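Local coordinates for protein Isomerase/lactonizing enzyme (Agrobacterium fabrum str. C58, PDB 2NQL) that belongs to the enolase superfamily, as a mandelate racemase/muconate lactonizing enzyme relative, and binds a sodium ion in this structure, at residues V101-Y106 and F298-A303. Sequence-based numbering, arbitrary orientation.
Sequences VYDDLY and FIRIGA
Asp103 and Arg300 join two helices that stand well apart, with the CA atom of Asp103 12.1 Å from the CA atom of Arg300. No backbone meets across this distance; side chains span it. Arg300 does most of the reaching. Its chain is extended from CG to NE, which carries the guanidinium over to helix 98-109. Asp103 comes from the opposite direction and offers both carboxylate oxygens. The grip is end-on and bidentate. Arg300 NH1 donates to Asp103 OD1 at 2.8 Å, and this oxygen uses its syn lone pair. Arg300 NH2 donates to Asp103 OD2, also at 2.8 Å, again from the syn side but somewhat out of the carboxylate plane. Both bonds are fairly straight. The two flat groups are nearly coplanar, with their planes 21° apart.

Tyr102 adds a looser contact. Its CE2 lies 4.1 Å from Arg300 NH1, and the ring plane is steeply inclined to the guanidinium. CG of Tyr102 is anti to the backbone N (chi1 172°), and the ring lies between the helices. Its hydroxyl is hydrogen-bonded to Asn297, on the same helix as Arg300. Tyr102 also packs on Leu123 and Asp127 of helix 117-138. Arg300 NE is hydrogen-bonded to a glycerol, probably from the crystallisation liquor.

Helix 98-109 belongs to the N-terminal family region and helix 295-308 to the barrel region, so the contact is a polar bridge between the two parts of an enolase-type fold. With two oxygens matched to two nitrogens, the paired bonds restrict rotation of the guanidinium, and the opposite charges probably offset each other at this partly buried interface.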
ATOM      1  N   VAL A 101       7.119 -14.198  12.884  1.00 18.43           N
ATOM      2  CA  VAL A 101       5.748 -14.324  12.381  1.00 21.95           C
ATOM      3  C   VAL A 101       5.384 -13.138  11.470  1.00 22.15           C
ATOM      4  O   VAL A 101       4.869 -13.354  10.354  1.00 19.43           O
ATOM      5  CB  VAL A 101       4.702 -14.516  13.503  1.00 21.21           C
ATOM      6  CG1 VAL A 101       3.249 -14.540  12.934  1.00 20.86           C
ATOM      7  CG2 VAL A 101       4.972 -15.815  14.293  1.00 20.23           C
ATOM      8  N   TYR A 102       5.669 -11.914  11.937  1.00 20.39           N
ATOM      9  CA  TYR A 102       5.516 -10.708  11.117  1.00 18.25           C
ATOM     10  C   TYR A 102       6.183 -10.848   9.738  1.00 21.42           C
ATOM     11  O   TYR A 102       5.563 -10.571   8.694  1.00 16.60           O
ATOM     12  CB  TYR A 102       6.043  -9.435  11.828  1.00 18.17           C
ATOM     13  CG  TYR A 102       6.043  -8.280  10.863  1.00 19.82           C
ATOM     14  CD1 TYR A 102       4.862  -7.557  10.598  1.00 18.25           C
ATOM     15  CD2 TYR A 102       7.191  -7.965  10.131  1.00 16.40           C
ATOM     16  CE1 TYR A 102       4.860  -6.508   9.653  1.00 15.15           C
ATOM     17  CE2 TYR A 102       7.200  -6.940   9.177  1.00 21.32           C
ATOM     18  CZ  TYR A 102       6.040  -6.217   8.934  1.00 15.30           C
ATOM     19  OH  TYR A 102       6.089  -5.213   7.993  1.00 19.44           O
ATOM     20  N   ASP A 103       7.450 -11.258   9.736  1.00 17.95           N
ATOM     21  CA  ASP A 103       8.223 -11.342   8.496  1.00 18.57           C
ATOM     22  C   ASP A 103       7.615 -12.371   7.551  1.00 21.52           C
ATOM     23  O   ASP A 103       7.548 -12.120   6.344  1.00 19.84           O
ATOM     24  CB  ASP A 103       9.691 -11.693   8.783  1.00 21.36           C
ATOM     25  CG  ASP A 103      10.499 -10.503   9.283  1.00 25.75           C
ATOM     26  OD1 ASP A 103      10.088  -9.342   9.061  1.00 24.49           O
ATOM     27  OD2 ASP A 103      11.579 -10.731   9.898  1.00 21.46           O
ATOM     28  N   ASP A 104       7.151 -13.502   8.091  1.00 20.37           N
ATOM     29  CA  ASP A 104       6.436 -14.492   7.264  1.00 22.05           C
ATOM     30  C   ASP A 104       5.155 -13.954   6.632  1.00 26.22           C
ATOM     31  O   ASP A 104       4.898 -14.194   5.450  1.00 17.18           O
ATOM     32  CB  ASP A 104       6.128 -15.757   8.060  1.00 18.08           C
ATOM     33  CG  ASP A 104       7.377 -16.614   8.308  1.00 23.09           C
ATOM     34  OD1 ASP A 104       8.444 -16.309   7.727  1.00 26.04           O
ATOM     35  OD2 ASP A 104       7.277 -17.557   9.106  1.00 25.08           O
ATOM     36  N   LEU A 105       4.362 -13.223   7.419  1.00 18.00           N
ATOM     37  CA  LEU A 105       3.107 -12.654   6.909  1.00 17.94           C
ATOM     38  C   LEU A 105       3.380 -11.602   5.867  1.00 16.31           C
ATOM     39  O   LEU A 105       2.698 -11.565   4.830  1.00 17.14           O
ATOM     40  CB  LEU A 105       2.248 -12.069   8.064  1.00 16.95           C
ATOM     41  CG  LEU A 105       1.820 -13.030   9.171  1.00 18.48           C
ATOM     42  CD1 LEU A 105       0.992 -12.286  10.254  1.00 17.45           C
ATOM     43  CD2 LEU A 105       1.055 -14.220   8.627  1.00 14.32           C
ATOM     44  N   TYR A 106       4.360 -10.737   6.134  1.00 16.18           N
ATOM     45  CA  TYR A 106       4.773  -9.726   5.168  1.00 15.47           C
ATOM     46  C   TYR A 106       5.177 -10.355   3.840  1.00 16.81           C
ATOM     47  O   TYR A 106       4.745  -9.917   2.753  1.00 17.00           O
ATOM     48  CB  TYR A 106       5.906  -8.866   5.733  1.00 17.85           C
ATOM     49  CG  TYR A 106       6.318  -7.734   4.834  1.00 19.62           C
ATOM     50  CD1 TYR A 106       5.595  -6.541   4.800  1.00 18.61           C
ATOM     51  CD2 TYR A 106       7.463  -7.835   4.031  1.00 18.29           C
ATOM     52  CE1 TYR A 106       6.003  -5.482   3.968  1.00 16.17           C
ATOM     53  CE2 TYR A 106       7.850  -6.807   3.191  1.00 18.47           C
ATOM     54  CZ  TYR A 106       7.145  -5.633   3.167  1.00 20.47           C
ATOM     55  OH  TYR A 106       7.579  -4.631   2.344  1.00 19.88           O
ATOM     56  N   PHE A 298       8.382  -0.694  14.005  1.00 19.11           N
ATOM     57  CA  PHE A 298       8.723   0.503  14.762  1.00 20.21           C
ATOM     58  C   PHE A 298      10.167   0.347  15.273  1.00 18.98           C
ATOM     59  O   PHE A 298      10.963   1.274  15.127  1.00 22.76           O
ATOM     60  CB  PHE A 298       7.734   0.585  15.914  1.00 25.60           C
ATOM     61  CG  PHE A 298       7.500   1.950  16.471  1.00 24.77           C
ATOM     62  CD1 PHE A 298       6.376   2.695  16.082  1.00 24.66           C
ATOM     63  CD2 PHE A 298       8.327   2.438  17.491  1.00 23.93           C
ATOM     64  CE1 PHE A 298       6.107   3.928  16.670  1.00 19.54           C
ATOM     65  CE2 PHE A 298       8.079   3.682  18.076  1.00 29.63           C
ATOM     66  CZ  PHE A 298       6.971   4.422  17.670  1.00 23.32           C
ATOM     67  N   ILE A 299      10.508  -0.831  15.813  1.00 18.23           N
ATOM     68  CA  ILE A 299      11.841  -1.127  16.355  0.50 22.18           C
ATOM     69  C   ILE A 299      12.925  -1.015  15.260  1.00 27.83           C
ATOM     70  O   ILE A 299      14.003  -0.461  15.466  1.00 24.02           O
ATOM     71  CB  ILE A 299      11.838  -2.545  17.049  0.50 22.36           C
ATOM     72  CG1 ILE A 299      11.159  -2.486  18.427  0.50 20.90           C
ATOM     73  CG2 ILE A 299      13.230  -3.140  17.181  0.50 24.89           C
ATOM     74  CD1 ILE A 299      11.557  -1.280  19.284  0.50 26.98           C
ATOM     75  N   ARG A 300      12.621  -1.543  14.081  1.00 20.39           N
ATOM     76  CA  ARG A 300      13.548  -1.437  12.930  1.00 18.30           C
ATOM     77  C   ARG A 300      13.725  -0.013  12.402  1.00 21.29           C
ATOM     78  O   ARG A 300      14.832   0.375  12.045  1.00 23.59           O
ATOM     79  CB  ARG A 300      13.130  -2.386  11.800  1.00 21.88           C
ATOM     80  CG  ARG A 300      13.105  -3.835  12.239  1.00 20.94           C
ATOM     81  CD  ARG A 300      12.458  -4.751  11.189  1.00 25.93           C
ATOM     82  NE  ARG A 300      12.615  -6.156  11.575  1.00 22.50           N
ATOM     83  CZ  ARG A 300      12.034  -7.191  10.969  1.00 24.81           C
ATOM     84  NH1 ARG A 300      11.205  -6.986   9.949  1.00 20.96           N
ATOM     85  NH2 ARG A 300      12.254  -8.433  11.414  1.00 22.82           N
ATOM     86  N   ILE A 301      12.645   0.776  12.364  1.00 20.94           N
ATOM     87  CA  ILE A 301      12.745   2.196  12.037  1.00 18.67           C
ATOM     88  C   ILE A 301      13.619   2.949  13.077  1.00 23.40           C
ATOM     89  O   ILE A 301      14.465   3.796  12.719  1.00 22.52           O
ATOM     90  CB  ILE A 301      11.341   2.832  11.859  1.00 19.45           C
ATOM     91  CG1 ILE A 301      10.739   2.396  10.509  1.00 19.90           C
ATOM     92  CG2 ILE A 301      11.395   4.335  11.977  1.00 19.52           C
ATOM     93  CD1 ILE A 301       9.218   2.540  10.428  1.00 20.75           C
ATOM     94  N   GLY A 302      13.396   2.639  14.348  1.00 20.69           N
ATOM     95  CA  GLY A 302      14.197   3.198  15.443  1.00 24.49           C
ATOM     96  C   GLY A 302      15.687   2.879  15.310  1.00 25.32           C
ATOM     97  O   GLY A 302      16.527   3.769  15.472  1.00 24.01           O
ATOM     98  N   ALA A 303      16.005   1.623  15.003  1.00 23.70           N
ATOM     99  CA  ALA A 303      17.395   1.176  14.771  1.00 26.71           C
ATOM    100  C   ALA A 303      18.059   1.859  13.571  1.00 25.31           C
ATOM    101  O   ALA A 303      19.235   2.244  13.623  1.00 26.13           O
ATOM    102  CB  ALA A 303      17.434  -0.341  14.606  1.00 26.29           C
TER